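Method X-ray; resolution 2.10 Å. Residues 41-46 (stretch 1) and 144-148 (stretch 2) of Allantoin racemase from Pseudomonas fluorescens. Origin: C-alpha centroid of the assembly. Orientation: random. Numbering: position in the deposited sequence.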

# COMPACT_ATOMS: atom_id res chain seq x y z
N ALA E 41 -16.01 -27.54 14.39
CA ALA E 41 -15.10 -27.80 15.50
C ALA E 41 -15.60 -27.14 16.79
O ALA E 41 -16.33 -26.15 16.74
CB ALA E 41 -13.69 -27.32 15.15
N GLU E 42 -15.21 -27.68 17.94
CA GLU E 42 -15.67 -27.10 19.21
C GLU E 42 -15.01 -25.75 19.48
O GLU E 42 -15.48 -24.95 20.28
CB GLU E 42 -15.43 -28.08 20.37
CG GLU E 42 -13.97 -28.43 20.60
CD GLU E 42 -13.79 -29.38 21.77
OE1 GLU E 42 -14.62 -29.35 22.70
OE2 GLU E 42 -12.82 -30.16 21.76
N SER E 43 -13.88 -25.54 18.82
CA SER E 43 -13.24 -24.25 18.81
C SER E 43 -12.54 -24.11 17.47
O SER E 43 -12.02 -25.08 16.93
CB SER E 43 -12.26 -24.10 19.99
OG SER E 43 -11.11 -24.88 19.79
N VAL E 44 -12.57 -22.89 16.93
CA VAL E 44 -12.01 -22.65 15.61
C VAL E 44 -10.61 -22.05 15.66
O VAL E 44 -10.45 -20.86 15.95
CB VAL E 44 -12.91 -21.72 14.82
CG1 VAL E 44 -12.30 -21.47 13.45
CG2 VAL E 44 -14.28 -22.34 14.71
N GLU E 45 -9.60 -22.87 15.37
CA GLU E 45 -8.22 -22.43 15.54
C GLU E 45 -7.38 -22.76 14.32
O GLU E 45 -6.40 -23.50 14.41
CB GLU E 45 -7.61 -23.11 16.78
CG GLU E 45 -8.31 -22.77 18.09
CD GLU E 45 -7.88 -23.68 19.23
OE1 GLU E 45 -7.48 -24.84 18.96
OE2 GLU E 45 -7.92 -23.23 20.41
N GLY E 46 -7.75 -22.20 13.17
CA GLY E 46 -7.03 -22.45 11.94
C GLY E 46 -7.90 -22.43 10.70
O GLY E 46 -9.13 -22.25 10.78
N MET E 144 -3.21 -18.78 24.78
CA MET E 144 -4.16 -19.68 25.43
C MET E 144 -5.23 -20.07 24.43
O MET E 144 -5.75 -19.22 23.72
CB MET E 144 -4.83 -18.99 26.62
CG MET E 144 -3.91 -18.15 27.47
SD MET E 144 -3.80 -18.76 29.15
CE MET E 144 -2.84 -20.24 28.89
N ALA E 145 -5.56 -21.36 24.37
CA ALA E 145 -6.61 -21.83 23.47
C ALA E 145 -7.97 -21.27 23.89
O ALA E 145 -8.15 -20.88 25.05
CB ALA E 145 -6.65 -23.35 23.41
N VAL E 146 -8.90 -21.22 22.94
CA VAL E 146 -10.25 -20.70 23.19
C VAL E 146 -10.91 -21.32 24.42
O VAL E 146 -11.44 -20.61 25.27
CB VAL E 146 -11.16 -20.90 21.96
CG1 VAL E 146 -12.57 -20.45 22.27
CG2 VAL E 146 -10.61 -20.15 20.74
N LEU E 147 -10.87 -22.65 24.53
CA LEU E 147 -11.57 -23.33 25.61
C LEU E 147 -10.90 -23.11 26.96
O LEU E 147 -11.53 -23.24 28.01
CB LEU E 147 -11.70 -24.83 25.32
CG LEU E 147 -12.46 -25.21 24.04
CD1 LEU E 147 -12.44 -26.71 23.87
CD2 LEU E 147 -13.89 -24.69 24.11
N GLU E 148 -9.62 -22.75 26.91
CA GLU E 148 -8.84 -22.52 28.12
C GLU E 148 -9.33 -21.25 28.82
O GLU E 148 -9.02 -21.02 30.00
CB GLU E 148 -7.35 -22.40 27.75
CG GLU E 148 -6.44 -23.49 28.32
CD GLU E 148 -5.05 -23.48 27.67
OE1 GLU E 148 -4.91 -22.94 26.55
OE2 GLU E 148 -4.10 -24.02 28.28
O HOH W 1 -9.62 -24.47 21.84

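Where two loops from distant parts of a chain meet, a buried carboxylate can link the two by accepting hydrogen bonds from a backbone amide and a water, alongside apolar packing, and this small contact in allantoin racemase is an example. Only 239 Å² is buried between the stretches, counting both sides, yet polar and apolar interactions are closely interwoven.

The direct polar link is a single hydrogen bond, from V146 N to E45 OE2, weak at 3.4 Å although its N-H...O angle of 155° is favorable. E45 reaches the opposing backbone because its CA-to-CB bond points toward stretch 2 and chi2 is t, which extends the side chain. Its other oxygen, OE1, is hydrogen-bonded elsewhere in the structure, so both ends of the carboxylate are engaged.

Water 1 reinforces this link. It donates to E45 OE2 at 2.5 Å and lies 2.6 Å from S43 OG, also within hydrogen-bonding geometry; it accepts a weak bond from L147 N, at 3.5 Å. E45 OE2 thus receives hydrogens from both a backbone amide and a solvent molecule, while the water carries the connection to a second amide, one residue further along.

Packing supplies the remainder. S43 CB lies 3.9 Å from V146 CB and 4.2 Å from L147 CG, so the methylene of a polar residue serves as apolar surface. E42 starts out sideways, but its end comes nearer, bringing OE1 to 3.6 Å from L147 CD1. E45 OE2 likewise sits 3.3 Å from A145 CB, a van der Waals neighbor of the oxygen.

Stretch 2 also has bonds of its own: A145 N donates to E148 OE1 at 2.8 Å, and E148 N returns a weak bond to A145 O at 3.0 Å. Together they close a local turn around V146 and L147, the two residues whose amides face E45 and the water.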